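Local structure of ADP-dependent L-serine kinase SerK (Thermococcus kodakarensis KOD1, 5X0J) at residues G2-V6 / V33-L37; K27-V33 / L66-H72; K58-E62 / M209-K213; L155-K159 / E216-P220. The protein phosphorylates free L-serine with ADP as the phosphate donor, giving O-phospho-L-serine and AMP in the first step of cysteine biosynthesis from serine. The protein carries 1 engineered substitution. All coordinates share one frame. Where two conformers were deposited one is given. Residues are numbered along the deposited sequence.

How the interactions relate
Interactions 1 and 2 contribute to the ligand-binding centre: their centres are about 13 Å apart, they share V33, both touch AMP, and E36 CG packs on H72 CG at 3.4 Å. Their segments alternate along the chain. Interaction 1 closes before 3 and 4 open, and the segments of 3 and 4 cross. Interaction 3, about 14 Å from interaction 2 (centre to centre), joins the 54-58/65-67 turn to helix 205-213; a K27 NZ to E62 OE2 salt bridge (3.0 Å) links them. Interaction 4, about 12 Å from interaction 2 (centre to centre), packs helix 155-170 on residues 216-220, whose Y218 probably hydrogen-bonds to H29 and Q31. Both thus join the C-terminal part to the active-site region.

Interaction 1. Residues G2-V6 / V33-L37; sequences GVEKV and VQKEL. With AMP (adenosine monophosphate), chain B.
V3 lays its side chain over the first turn of helix 34-47, whose N-cap is V33, so an irregular N-terminal segment closes against a helix start beside the nucleotide site. Residues 2-6 form neither helix nor strand: V3 has phi/psi -83/-13, and E4 to V6 are extended. The closest CA pair is G2 with E36, 5.4 Å. V3, chi1 m, points toward the helix; its CG1 lies 4.2 Å from V33 CG1 and 4.0 Å from K35 CB, while its CG2 is 3.6 Å from E36 CD.

The polar part is set by E36 (chi1 t, chi2 p), which bends back so that OE2 accepts a hydrogen bond from V3 N at 2.9 Å (165°). G2 CA approaches E36 OE2 to 3.2 Å, and an ideal CB on G2 would clash there. The like charges E4 OE1 and E36 OE1 sit only 3.6 Å apart; K221 forms salt bridges with both glutamates, consistent with its balancing their charge. E4 belongs to the phosphoserine pocket and E36 to the AMP pocket, with E36 OE1 3.5 Å from AMP O5'. One water accepts from E4 N (3.1 Å) and donates to E4 OE1 (2.7 Å) and E36 OE1 (2.8 Å).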
loop_
_atom_site.group_PDB
_atom_site.type_symbol
_atom_site.label_atom_id
_atom_site.label_comp_id
_atom_site.label_asym_id
_atom_site.label_seq_id
_atom_site.Cartn_x
_atom_site.Cartn_y
_atom_site.Cartn_z
ATOM N N GLY A 2 8.260 6.094 -6.398
ATOM C CA GLY A 2 7.869 4.822 -5.715
ATOM C C GLY A 2 6.944 3.999 -6.579
ATOM O O GLY A 2 6.805 4.266 -7.775
ATOM N N VAL A 3 6.296 3.017 -5.968
ATOM C CA VAL A 3 5.454 2.064 -6.698
ATOM C C VAL A 3 4.043 2.564 -6.974
ATOM O O VAL A 3 3.345 1.942 -7.761
ATOM C CB VAL A 3 5.375 0.675 -6.000
ATOM C CG1 VAL A 3 6.774 0.112 -5.768
ATOM C CG2 VAL A 3 4.568 0.721 -4.706
ATOM N N GLU A 4 3.605 3.642 -6.345
ATOM C CA GLU A 4 2.216 4.094 -6.502
ATOM C C GLU A 4 2.045 5.055 -7.673
ATOM O O GLU A 4 2.889 5.922 -7.918
ATOM C CB GLU A 4 1.718 4.764 -5.222
ATOM C CG GLU A 4 1.575 3.792 -4.057
ATOM C CD GLU A 4 1.724 4.436 -2.684
ATOM O OE1 GLU A 4 2.457 5.435 -2.541
ATOM O OE2 GLU A 4 1.152 3.878 -1.742
ATOM N N LYS A 5 0.949 4.882 -8.404
ATOM C CA LYS A 5 0.544 5.831 -9.442
ATOM C C LYS A 5 0.209 7.159 -8.787
ATOM O O LYS A 5 -0.527 7.193 -7.799
ATOM C CB LYS A 5 -0.697 5.293 -10.152
ATOM C CG LYS A 5 -1.294 6.177 -11.242
ATOM C CD LYS A 5 -0.435 6.216 -12.483
ATOM C CE LYS A 5 -1.048 7.135 -13.522
ATOM N NZ LYS A 5 -0.370 6.988 -14.825
ATOM N N VAL A 6 0.738 8.253 -9.330
ATOM C CA VAL A 6 0.414 9.590 -8.833
ATOM C C VAL A 6 -1.066 9.871 -9.117
ATOM O O VAL A 6 -1.553 9.527 -10.208
ATOM C CB VAL A 6 1.315 10.657 -9.502
ATOM C CG1 VAL A 6 0.878 12.076 -9.158
ATOM C CG2 VAL A 6 2.765 10.460 -9.088
ATOM N N VAL A 33 6.294 -3.857 0.085
ATOM C CA VAL A 33 6.705 -4.105 -1.294
ATOM C C VAL A 33 8.190 -3.755 -1.368
ATOM O O VAL A 33 8.594 -2.624 -1.020
ATOM C CB VAL A 33 5.913 -3.194 -2.264
ATOM C CG1 VAL A 33 6.304 -3.474 -3.717
ATOM C CG2 VAL A 33 4.408 -3.365 -2.035
ATOM N N GLN A 34 9.010 -4.707 -1.817
ATOM C CA GLN A 34 10.459 -4.525 -1.800
ATOM C C GLN A 34 10.924 -3.299 -2.573
ATOM O O GLN A 34 11.758 -2.543 -2.080
ATOM C CB GLN A 34 11.192 -5.763 -2.313
ATOM C CG GLN A 34 12.705 -5.575 -2.340
ATOM C CD GLN A 34 13.459 -6.877 -2.419
ATOM O OE1 GLN A 34 13.091 -7.845 -1.773
ATOM N NE2 GLN A 34 14.543 -6.891 -3.190
ATOM N N LYS A 35 10.397 -3.095 -3.776
ATOM C CA LYS A 35 10.817 -1.934 -4.579
ATOM C C LYS A 35 10.449 -0.593 -3.950
ATOM O O LYS A 35 11.130 0.404 -4.177
ATOM C CB LYS A 35 10.224 -1.990 -5.979
ATOM C CG LYS A 35 10.752 -3.119 -6.838
ATOM C CD LYS A 35 12.153 -2.911 -7.351
ATOM C CE LYS A 35 12.377 -3.785 -8.579
ATOM N NZ LYS A 35 13.805 -3.814 -8.974
ATOM N N GLU A 36 9.363 -0.556 -3.183
ATOM C CA GLU A 36 8.953 0.659 -2.459
ATOM C C GLU A 36 9.938 0.948 -1.318
ATOM O O GLU A 36 10.367 2.088 -1.127
ATOM C CB GLU A 36 7.527 0.479 -1.934
ATOM C CG GLU A 36 6.876 1.680 -1.246
ATOM C CD GLU A 36 6.288 2.714 -2.181
ATOM O OE1 GLU A 36 5.151 3.166 -1.905
ATOM O OE2 GLU A 36 6.942 3.039 -3.185
ATOM N N LEU A 37 10.300 -0.089 -0.569
ATOM C CA LEU A 37 11.287 0.028 0.503
ATOM C C LEU A 37 12.641 0.499 -0.036
ATOM O O LEU A 37 13.236 1.447 0.485
ATOM C CB LEU A 37 11.445 -1.326 1.212
ATOM C CG LEU A 37 12.403 -1.353 2.400
ATOM C CD1 LEU A 37 12.009 -0.318 3.444
ATOM C CD2 LEU A 37 12.449 -2.756 2.988
HETATM P P AMP B . 5.382 4.535 2.732
HETATM O O1P AMP B . 6.494 5.073 3.617
HETATM O O2P AMP B . 5.007 3.105 3.065
HETATM O O3P AMP B . 4.219 5.488 2.660
HETATM O "O5'" AMP B . 5.989 4.435 1.247
HETATM C "C5'" AMP B . 7.149 5.155 0.837
HETATM C "C4'" AMP B . 6.885 6.649 0.893
HETATM O "O4'" AMP B . 8.118 7.335 0.970
HETATM C "C3'" AMP B . 6.205 7.284 -0.340
HETATM O "O3'" AMP B . 5.090 8.057 0.098
HETATM C "C2'" AMP B . 7.227 8.215 -0.992
HETATM O "O2'" AMP B . 6.650 9.373 -1.591
HETATM C "C1'" AMP B . 8.034 8.525 0.237
HETATM N N9 AMP B . 9.395 9.061 0.039
HETATM C C8 AMP B . 10.238 8.871 -0.994
HETATM N N7 AMP B . 11.415 9.511 -0.785
HETATM C C5 AMP B . 11.317 10.110 0.409
HETATM C C6 AMP B . 12.190 10.959 1.236
HETATM N N6 AMP B . 13.428 11.278 0.800
HETATM N N1 AMP B . 11.699 11.383 2.423
HETATM C C2 AMP B . 10.462 11.067 2.872
HETATM N N3 AMP B . 9.613 10.306 2.161
HETATM C C4 AMP B . 9.987 9.817 0.954
HETATM O O HOH W 1 4.796 5.169 -3.879
#

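Interaction 2. Residues K27-V33 / L66-H72; sequences KPHQQLV and LIVDGHH. Engineered in segment 27-33: Q30 (natural residue Glu). With MG (magnesium ion), chain D; SEP (phosphoserine), chain C; AMP (adenosine monophosphate), chain B.
Part of the active site, in the ParB-like N-terminal domain, is formed by a strand-to-helix turn that binds both products and magnesium and a loop packed over its histidines. Strand pairing is parallel: K27 bridges L66 (CA-CA 4.9 Å), and I67 N bonds to K27 O at 3.0 Å. Beyond a classic beta bulge at V68 and D69, G70 (phi/psi 132/27) occupies the N-cap position of helix 71-80.

H71 (chi1 m) accepts a hydrogen bond from H29 N on NE2 at 3.0 Å and donates from ND1 to SEP O3P at 2.7 Å. H72 (chi1 m) accepts one from V33 N on NE2, 3.0 Å, and gives ND1 to AMP O2P, 2.7 Å. Loop amides fix both imidazoles with ND1 facing a phosphate. H71 directs its edge at the face of H29 (centroids 4.7 Å, planes 83°), while Q30 CG lies 3.8 Å from the H71 centroid and L32 CD2 3.9 Å from that of H72, both CH-pi. The engineered Q30, glutamate in nature at the inferred active-site position, makes a weak NE2 to SEP OG bond of 2.7 Å; its OE1 bonds to T223.

D69 OD1 (2.1 Å), SEP O1P and AMP O3P (both 2.0 Å) and three waters coordinate MG sixfold, joining both phosphates. Around the site, L66 and H29 rest on helix 205-213, strand 54-58 pairs alongside 65-67, and H72 meets helix 34-47.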
loop_
_atom_site.group_PDB
_atom_site.type_symbol
_atom_site.label_atom_id
_atom_site.label_comp_id
_atom_site.label_asym_id
_atom_site.label_seq_id
_atom_site.Cartn_x
_atom_site.Cartn_y
_atom_site.Cartn_z
ATOM N N LYS A 27 3.176 1.036 15.077
ATOM C CA LYS A 27 2.688 -0.315 14.875
ATOM C C LYS A 27 2.221 -0.490 13.428
ATOM O O LYS A 27 1.258 0.158 13.019
ATOM C CB LYS A 27 1.542 -0.563 15.848
ATOM C CG LYS A 27 1.129 -2.010 15.966
ATOM C CD LYS A 27 0.209 -2.194 17.159
ATOM C CE LYS A 27 -0.093 -3.658 17.414
ATOM N NZ LYS A 27 -0.879 -3.826 18.667
ATOM N N PRO A 28 2.896 -1.365 12.648
ATOM C CA PRO A 28 2.452 -1.583 11.262
ATOM C C PRO A 28 1.127 -2.346 11.215
ATOM O O PRO A 28 0.814 -3.114 12.121
ATOM C CB PRO A 28 3.576 -2.425 10.674
ATOM C CG PRO A 28 4.050 -3.220 11.831
ATOM C CD PRO A 28 3.974 -2.308 13.012
ATOM N N HIS A 29 0.315 -2.062 10.206
ATOM C CA HIS A 29 -0.850 -2.869 9.886
ATOM C C HIS A 29 -0.824 -3.607 8.556
ATOM O O HIS A 29 -1.795 -4.282 8.218
ATOM C CB HIS A 29 -2.126 -2.025 10.012
ATOM C CG HIS A 29 -2.332 -1.011 8.920
ATOM N ND1 HIS A 29 -1.925 0.303 9.033
ATOM C CD2 HIS A 29 -2.947 -1.104 7.717
ATOM C CE1 HIS A 29 -2.283 0.971 7.949
ATOM N NE2 HIS A 29 -2.893 0.137 7.131
ATOM N N GLN A 30 0.274 -3.523 7.817
ATOM C CA GLN A 30 0.369 -4.243 6.539
ATOM C C GLN A 30 1.817 -4.511 6.142
ATOM O O GLN A 30 2.754 -3.943 6.709
ATOM C CB GLN A 30 -0.469 -3.572 5.422
ATOM C CG GLN A 30 -0.237 -2.099 5.175
ATOM C CD GLN A 30 -1.328 -1.426 4.355
ATOM O OE1 GLN A 30 -2.506 -1.819 4.388
ATOM N NE2 GLN A 30 -0.948 -0.368 3.648
ATOM N N GLN A 31 1.976 -5.435 5.201
ATOM C CA GLN A 31 3.272 -5.857 4.672
ATOM C C GLN A 31 3.881 -4.845 3.688
ATOM O O GLN A 31 3.245 -3.854 3.307
ATOM C CB GLN A 31 3.112 -7.205 3.969
ATOM C CG GLN A 31 2.738 -8.353 4.900
ATOM C CD GLN A 31 2.365 -9.615 4.166
ATOM O OE1 GLN A 31 1.709 -9.583 3.129
ATOM N NE2 GLN A 31 2.778 -10.749 4.702
ATOM N N LEU A 32 5.130 -5.106 3.306
ATOM C CA LEU A 32 5.936 -4.233 2.447
ATOM C C LEU A 32 6.072 -4.770 1.029
ATOM O O LEU A 32 5.932 -5.960 0.807
ATOM C CB LEU A 32 7.340 -4.065 3.040
ATOM C CG LEU A 32 7.425 -3.642 4.507
ATOM C CD1 LEU A 32 8.871 -3.410 4.908
ATOM C CD2 LEU A 32 6.595 -2.383 4.750
ATOM N N VAL A 33 6.294 -3.857 0.085
ATOM C CA VAL A 33 6.705 -4.105 -1.294
ATOM C C VAL A 33 8.190 -3.755 -1.368
ATOM O O VAL A 33 8.594 -2.624 -1.020
ATOM C CB VAL A 33 5.913 -3.194 -2.264
ATOM C CG1 VAL A 33 6.304 -3.474 -3.717
ATOM C CG2 VAL A 33 4.408 -3.365 -2.035
ATOM N N LEU A 66 -0.721 3.528 15.568
ATOM C CA LEU A 66 -0.958 2.860 14.295
ATOM C C LEU A 66 -0.250 3.646 13.207
ATOM O O LEU A 66 -0.433 4.862 13.131
ATOM C CB LEU A 66 -2.456 2.868 13.999
ATOM C CG LEU A 66 -2.893 2.337 12.628
ATOM C CD1 LEU A 66 -2.503 0.876 12.439
ATOM C CD2 LEU A 66 -4.393 2.568 12.428
ATOM N N ILE A 67 0.536 2.969 12.373
ATOM C CA ILE A 67 1.011 3.563 11.122
ATOM C C ILE A 67 -0.174 3.615 10.163
ATOM O O ILE A 67 -0.633 2.590 9.684
ATOM C CB ILE A 67 2.174 2.764 10.503
ATOM C CG1 ILE A 67 3.378 2.756 11.455
ATOM C CG2 ILE A 67 2.578 3.361 9.161
ATOM C CD1 ILE A 67 4.515 1.843 11.023
ATOM N N VAL A 68 -0.683 4.815 9.909
ATOM C CA VAL A 68 -1.771 5.021 8.958
ATOM C C VAL A 68 -1.188 4.988 7.539
ATOM O O VAL A 68 -1.713 4.281 6.666
ATOM C CB VAL A 68 -2.511 6.340 9.279
ATOM C CG1 VAL A 68 -3.544 6.675 8.217
ATOM C CG2 VAL A 68 -3.167 6.220 10.650
ATOM N N ASP A 69 -0.128 5.763 7.314
ATOM C CA ASP A 69 0.609 5.771 6.072
ATOM C C ASP A 69 2.068 5.960 6.426
ATOM O O ASP A 69 2.412 6.850 7.211
ATOM C CB ASP A 69 0.116 6.907 5.175
ATOM C CG ASP A 69 0.855 6.986 3.856
ATOM O OD1 ASP A 69 1.311 5.943 3.335
ATOM O OD2 ASP A 69 0.977 8.116 3.330
ATOM N N GLY A 70 2.922 5.103 5.869
ATOM C CA GLY A 70 4.360 5.169 6.151
ATOM C C GLY A 70 5.056 3.869 6.506
ATOM O O GLY A 70 6.084 3.889 7.180
ATOM N N HIS A 71 4.550 2.733 6.041
ATOM C CA HIS A 71 5.182 1.450 6.370
ATOM C C HIS A 71 6.610 1.326 5.874
ATOM O O HIS A 71 7.464 0.776 6.575
ATOM C CB HIS A 71 4.340 0.305 5.839
ATOM C CG HIS A 71 3.075 0.137 6.597
ATOM N ND1 HIS A 71 1.983 0.945 6.394
ATOM C CD2 HIS A 71 2.764 -0.662 7.643
ATOM C CE1 HIS A 71 1.028 0.612 7.239
ATOM N NE2 HIS A 71 1.487 -0.347 8.018
ATOM N N HIS A 72 6.865 1.857 4.686
ATOM C CA HIS A 72 8.180 1.728 4.060
ATOM C C HIS A 72 9.164 2.726 4.633
ATOM O O HIS A 72 10.321 2.377 4.901
ATOM C CB HIS A 72 8.036 1.816 2.541
ATOM C CG HIS A 72 7.166 0.733 1.983
ATOM N ND1 HIS A 72 5.791 0.787 2.016
ATOM C CD2 HIS A 72 7.479 -0.473 1.461
ATOM C CE1 HIS A 72 5.294 -0.313 1.490
ATOM N NE2 HIS A 72 6.300 -1.087 1.141
HETATM MG MG MG D . 2.429 5.378 1.671
HETATM N N SEP C . -1.381 2.769 4.405
HETATM C CA SEP C . -0.923 3.534 3.205
HETATM C CB SEP C . -0.511 2.547 2.111
HETATM O OG SEP C . 0.522 1.701 2.613
HETATM C C SEP C . -1.991 4.495 2.755
HETATM O O SEP C . -1.954 4.973 1.604
HETATM O OXT SEP C . -2.916 4.824 3.521
HETATM P P SEP C . 2.011 2.278 2.899
HETATM O O1P SEP C . 2.189 3.432 1.924
HETATM O O2P SEP C . 2.863 1.086 2.601
HETATM O O3P SEP C . 2.007 2.676 4.353
HETATM P P AMP B . 5.382 4.535 2.732
HETATM O O1P AMP B . 6.494 5.073 3.617
HETATM O O2P AMP B . 5.007 3.105 3.065
HETATM O O3P AMP B . 4.219 5.488 2.660
HETATM O "O5'" AMP B . 5.989 4.435 1.247
HETATM C "C5'" AMP B . 7.149 5.155 0.837
HETATM C "C4'" AMP B . 6.885 6.649 0.893
HETATM O "O4'" AMP B . 8.118 7.335 0.970
HETATM C "C3'" AMP B . 6.205 7.284 -0.340
HETATM O "O3'" AMP B . 5.090 8.057 0.098
HETATM C "C2'" AMP B . 7.227 8.215 -0.992
HETATM O "O2'" AMP B . 6.650 9.373 -1.591
HETATM C "C1'" AMP B . 8.034 8.525 0.237
HETATM N N9 AMP B . 9.395 9.061 0.039
HETATM C C8 AMP B . 10.238 8.871 -0.994
HETATM N N7 AMP B . 11.415 9.511 -0.785
HETATM C C5 AMP B . 11.317 10.110 0.409
HETATM C C6 AMP B . 12.190 10.959 1.236
HETATM N N6 AMP B . 13.428 11.278 0.800
HETATM N N1 AMP B . 11.699 11.383 2.423
HETATM C C2 AMP B . 10.462 11.067 2.872
HETATM N N3 AMP B . 9.613 10.306 2.161
HETATM C C4 AMP B . 9.987 9.817 0.954
HETATM O O HOH W 2 2.568 7.457 1.207
HETATM O O HOH W 3 3.576 5.151 -0.111
HETATM O O HOH W 4 0.667 5.434 0.444
#

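Interaction 3. Residues K58-E62 / M209-K213; sequences KVPGE and MELVK
A salt bridge from E62 OE1 to K213 NZ, 2.7 Å, leads this contact, and the same ammonium donates to P60 O at 2.9 Å. Both acceptors belong to a type II beta turn running from V59 to E62, closed by E62 N to V59 O at 3.2 Å. The turn has P60 at -56/128 and G61 at 87/-13, a positive phi that favours glycine. E62 (chi1 m, chi2 t) points toward the helix, whereas K213 curls through three m rotamers before chi4 returns to t, which brings NZ to the turn. K58 NZ donates to E62 O at 2.7 Å and to V59 O at 3.0 Å.

Packing extends from this polar group. V59 CG1 lies 3.6 Å from K213 CD and 4.3 Å from M209 SD; P60 CD meets the same sulfur at 3.7 Å, and M209 CE is 4.0 Å from K58 O. M209 and K213 stand one helical turn apart, K213 N bonding to M209 O at 2.9 Å; M209 points toward the turn and the end of K213 reaches it. The closest CA pair, V59 and M209, is 7.6 Å apart.

The contact is structural: the turn linking antiparallel strands 54-58 and 65-67 abuts the end of helix 205-213, where M209 and V212 also touch L66, and E62 OE2 salt-bridges K27 of strand 26-27, which pairs parallel with 65-67.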
loop_
_atom_site.group_PDB
_atom_site.type_symbol
_atom_site.label_atom_id
_atom_site.label_comp_id
_atom_site.label_asym_id
_atom_site.label_seq_id
_atom_site.Cartn_x
_atom_site.Cartn_y
_atom_site.Cartn_z
ATOM N N LYS A 58 -3.310 7.226 17.400
ATOM C CA LYS A 58 -3.223 6.514 18.684
ATOM C C LYS A 58 -4.018 5.204 18.643
ATOM O O LYS A 58 -5.166 5.183 18.199
ATOM C CB LYS A 58 -3.745 7.429 19.795
ATOM C CG LYS A 58 -3.860 6.834 21.188
ATOM C CD LYS A 58 -2.508 6.577 21.810
ATOM C CE LYS A 58 -2.653 6.253 23.295
ATOM N NZ LYS A 58 -3.639 5.165 23.590
ATOM N N VAL A 59 -3.396 4.115 19.094
ATOM C CA VAL A 59 -4.080 2.832 19.221
ATOM C C VAL A 59 -4.861 2.850 20.538
ATOM O O VAL A 59 -4.263 3.086 21.584
ATOM C CB VAL A 59 -3.082 1.661 19.254
ATOM C CG1 VAL A 59 -3.806 0.334 19.458
ATOM C CG2 VAL A 59 -2.258 1.633 17.977
ATOM N N PRO A 60 -6.190 2.604 20.491
ATOM C CA PRO A 60 -6.954 2.536 21.740
ATOM C C PRO A 60 -6.385 1.498 22.698
ATOM O O PRO A 60 -6.137 0.358 22.298
ATOM C CB PRO A 60 -8.357 2.127 21.277
ATOM C CG PRO A 60 -8.442 2.574 19.867
ATOM C CD PRO A 60 -7.056 2.427 19.315
ATOM N N GLY A 61 -6.137 1.915 23.937
ATOM C CA GLY A 61 -5.643 1.029 24.988
ATOM C C GLY A 61 -4.135 0.854 25.090
ATOM O O GLY A 61 -3.662 0.327 26.086
ATOM N N GLU A 62 -3.376 1.292 24.079
ATOM C CA GLU A 62 -1.924 1.063 24.021
ATOM C C GLU A 62 -1.173 2.377 23.901
ATOM O O GLU A 62 -1.664 3.309 23.266
ATOM C CB GLU A 62 -1.564 0.210 22.798
ATOM C CG GLU A 62 -2.090 -1.212 22.821
ATOM C CD GLU A 62 -1.810 -1.964 21.526
ATOM O OE1 GLU A 62 -2.745 -2.601 21.000
ATOM O OE2 GLU A 62 -0.660 -1.920 21.025
ATOM N N MET A 209 -8.271 -1.304 12.660
ATOM C CA MET A 209 -7.886 -1.233 14.072
ATOM C C MET A 209 -8.100 -2.578 14.764
ATOM O O MET A 209 -7.246 -3.005 15.544
ATOM C CB MET A 209 -8.624 -0.107 14.819
ATOM C CG MET A 209 -7.970 0.284 16.143
ATOM S SD MET A 209 -6.300 0.947 15.957
ATOM C CE MET A 209 -6.663 2.648 15.549
ATOM N N GLU A 210 -9.213 -3.243 14.460
ATOM C CA GLU A 210 -9.464 -4.611 14.950
ATOM C C GLU A 210 -8.301 -5.563 14.611
ATOM O O GLU A 210 -7.845 -6.315 15.477
ATOM C CB GLU A 210 -10.785 -5.160 14.394
ATOM N N LEU A 211 -7.821 -5.504 13.369
ATOM C CA LEU A 211 -6.700 -6.344 12.914
ATOM C C LEU A 211 -5.396 -5.993 13.631
ATOM O O LEU A 211 -4.645 -6.876 14.050
ATOM C CB LEU A 211 -6.499 -6.218 11.392
ATOM C CG LEU A 211 -5.815 -7.413 10.721
ATOM C CD1 LEU A 211 -6.779 -8.578 10.568
ATOM C CD2 LEU A 211 -5.226 -7.046 9.367
ATOM N N VAL A 212 -5.132 -4.698 13.764
ATOM C CA VAL A 212 -3.948 -4.218 14.483
ATOM C C VAL A 212 -3.950 -4.671 15.944
ATOM O O VAL A 212 -2.906 -5.069 16.458
ATOM C CB VAL A 212 -3.852 -2.679 14.410
ATOM C CG1 VAL A 212 -2.786 -2.131 15.351
ATOM C CG2 VAL A 212 -3.572 -2.252 12.982
ATOM N N LYS A 213 -5.116 -4.618 16.588
ATOM C CA LYS A 213 -5.258 -5.059 17.986
ATOM C C LYS A 213 -5.023 -6.566 18.154
ATOM O O LYS A 213 -4.544 -6.997 19.205
ATOM C CB LYS A 213 -6.644 -4.691 18.538
ATOM C CG LYS A 213 -6.930 -3.197 18.672
ATOM C CD LYS A 213 -6.052 -2.470 19.672
ATOM C CE LYS A 213 -6.357 -2.862 21.107
ATOM N NZ LYS A 213 -5.286 -2.357 22.000
#

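Interaction 4. Residues L155-K159 / E216-P220; sequences LEEQK and EVYSP
S219, K159 and L155 contribute most of the 265 Å² buried where the first turn of helix 155-170 meets residues 216-220, the loop between helix 205-213 and strand 224-226, leading to phosphoserine-binding K221 and T223. The nearest CA atoms pair K159 with S219 (4.8 Å) and L155 with Y218 (6.9 Å).

S219 points toward the helix, its CB 3.7 Å from Q158 O and 3.9 Å from K159 CG. K159, chi1 m and then t throughout, stretches along the segment until NZ donates to V217 O at 2.8 Å. L155 sets CD1 3.9 Å from Y218 CA and 4.1 Å from Y218 CD1.

A water accepts from S219 N (2.9 Å) and donates to Q158 OE1 (3.0 Å); Q158 NE2 bonds to A140 O. S219 OG bonds to R200, and the Y218 backbone pairs with H29 and Q31. One direct bond and one water-mediated link to the loop backbone accompany packing of S219 CB and L155 CD1, so the polar part does not depend on the V217 side chain.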
loop_
_atom_site.group_PDB
_atom_site.type_symbol
_atom_site.label_atom_id
_atom_site.label_comp_id
_atom_site.label_asym_id
_atom_site.label_seq_id
_atom_site.Cartn_x
_atom_site.Cartn_y
_atom_site.Cartn_z
ATOM N N LEU A 155 -7.769 -13.107 3.127
ATOM C CA LEU A 155 -6.531 -12.429 3.492
ATOM C C LEU A 155 -5.276 -13.222 3.138
ATOM O O LEU A 155 -4.326 -12.679 2.570
ATOM C CB LEU A 155 -6.511 -12.090 4.990
ATOM C CG LEU A 155 -5.240 -11.371 5.494
ATOM C CD1 LEU A 155 -4.877 -10.152 4.652
ATOM C CD2 LEU A 155 -5.392 -10.986 6.958
ATOM N N GLU A 156 -5.276 -14.507 3.465
ATOM C CA GLU A 156 -4.111 -15.349 3.203
ATOM C C GLU A 156 -3.803 -15.389 1.715
ATOM O O GLU A 156 -2.652 -15.320 1.314
ATOM C CB GLU A 156 -4.313 -16.760 3.756
ATOM C CG GLU A 156 -4.235 -16.847 5.275
ATOM N N GLU A 157 -4.849 -15.459 0.903
ATOM C CA GLU A 157 -4.686 -15.509 -0.541
ATOM C C GLU A 157 -4.223 -14.162 -1.093
ATOM O O GLU A 157 -3.400 -14.132 -1.996
ATOM C CB GLU A 157 -5.975 -15.982 -1.224
ATOM C CG GLU A 157 -6.246 -17.476 -1.044
ATOM C CD GLU A 157 -6.696 -17.872 0.356
ATOM O OE1 GLU A 157 -6.484 -19.048 0.750
ATOM O OE2 GLU A 157 -7.290 -17.042 1.069
ATOM N N GLN A 158 -4.717 -13.066 -0.522
ATOM C CA GLN A 158 -4.217 -11.749 -0.897
ATOM C C GLN A 158 -2.718 -11.608 -0.617
ATOM O O GLN A 158 -1.987 -11.020 -1.401
ATOM C CB GLN A 158 -5.000 -10.645 -0.183
ATOM C CG GLN A 158 -6.448 -10.540 -0.650
ATOM C CD GLN A 158 -7.289 -9.577 0.160
ATOM O OE1 GLN A 158 -6.991 -9.279 1.323
ATOM N NE2 GLN A 158 -8.352 -9.077 -0.455
ATOM N N LYS A 159 -2.262 -12.166 0.498
ATOM C CA LYS A 159 -0.831 -12.189 0.792
ATOM C C LYS A 159 -0.032 -13.032 -0.200
ATOM O O LYS A 159 1.053 -12.644 -0.616
ATOM C CB LYS A 159 -0.579 -12.651 2.223
ATOM C CG LYS A 159 -1.077 -11.666 3.266
ATOM C CD LYS A 159 -0.832 -12.166 4.674
ATOM C CE LYS A 159 -1.152 -11.085 5.687
ATOM N NZ LYS A 159 -1.088 -11.592 7.086
ATOM N N GLU A 216 -2.189 -8.757 13.830
ATOM C CA GLU A 216 -2.129 -9.243 12.454
ATOM C C GLU A 216 -1.769 -8.090 11.520
ATOM O O GLU A 216 -1.816 -6.916 11.905
ATOM C CB GLU A 216 -3.480 -9.836 12.053
ATOM N N VAL A 217 -1.396 -8.440 10.292
ATOM C CA VAL A 217 -1.138 -7.456 9.232
ATOM C C VAL A 217 -1.848 -7.877 7.946
ATOM O O VAL A 217 -2.082 -9.070 7.696
ATOM C CB VAL A 217 0.371 -7.254 8.942
ATOM C CG1 VAL A 217 1.065 -6.623 10.143
ATOM C CG2 VAL A 217 1.054 -8.559 8.557
ATOM N N TYR A 218 -2.216 -6.880 7.152
ATOM C CA TYR A 218 -2.772 -7.096 5.816
ATOM C C TYR A 218 -1.649 -7.296 4.790
ATOM O O TYR A 218 -0.471 -7.055 5.070
ATOM C CB TYR A 218 -3.547 -5.864 5.361
ATOM C CG TYR A 218 -4.856 -5.557 6.026
ATOM C CD1 TYR A 218 -5.983 -6.326 5.779
ATOM C CD2 TYR A 218 -4.996 -4.440 6.832
ATOM C CE1 TYR A 218 -7.211 -6.011 6.351
ATOM C CE2 TYR A 218 -6.211 -4.111 7.402
ATOM C CZ TYR A 218 -7.318 -4.897 7.161
ATOM O OH TYR A 218 -8.519 -4.550 7.731
ATOM N N SER A 219 -2.025 -7.695 3.580
ATOM C CA SER A 219 -1.095 -7.677 2.459
ATOM C C SER A 219 -0.723 -6.210 2.132
ATOM O O SER A 219 -1.410 -5.279 2.574
ATOM C CB SER A 219 -1.707 -8.401 1.247
ATOM O OG SER A 219 -2.721 -7.627 0.636
ATOM N N PRO A 220 0.367 -6.002 1.371
ATOM C CA PRO A 220 0.817 -4.626 1.134
ATOM C C PRO A 220 -0.244 -3.737 0.500
ATOM O O PRO A 220 -1.047 -4.188 -0.335
ATOM C CB PRO A 220 2.027 -4.799 0.212
ATOM C CG PRO A 220 2.492 -6.187 0.444
ATOM C CD PRO A 220 1.243 -6.972 0.698
HETATM O O HOH W 5 -4.728 -7.724 2.469
#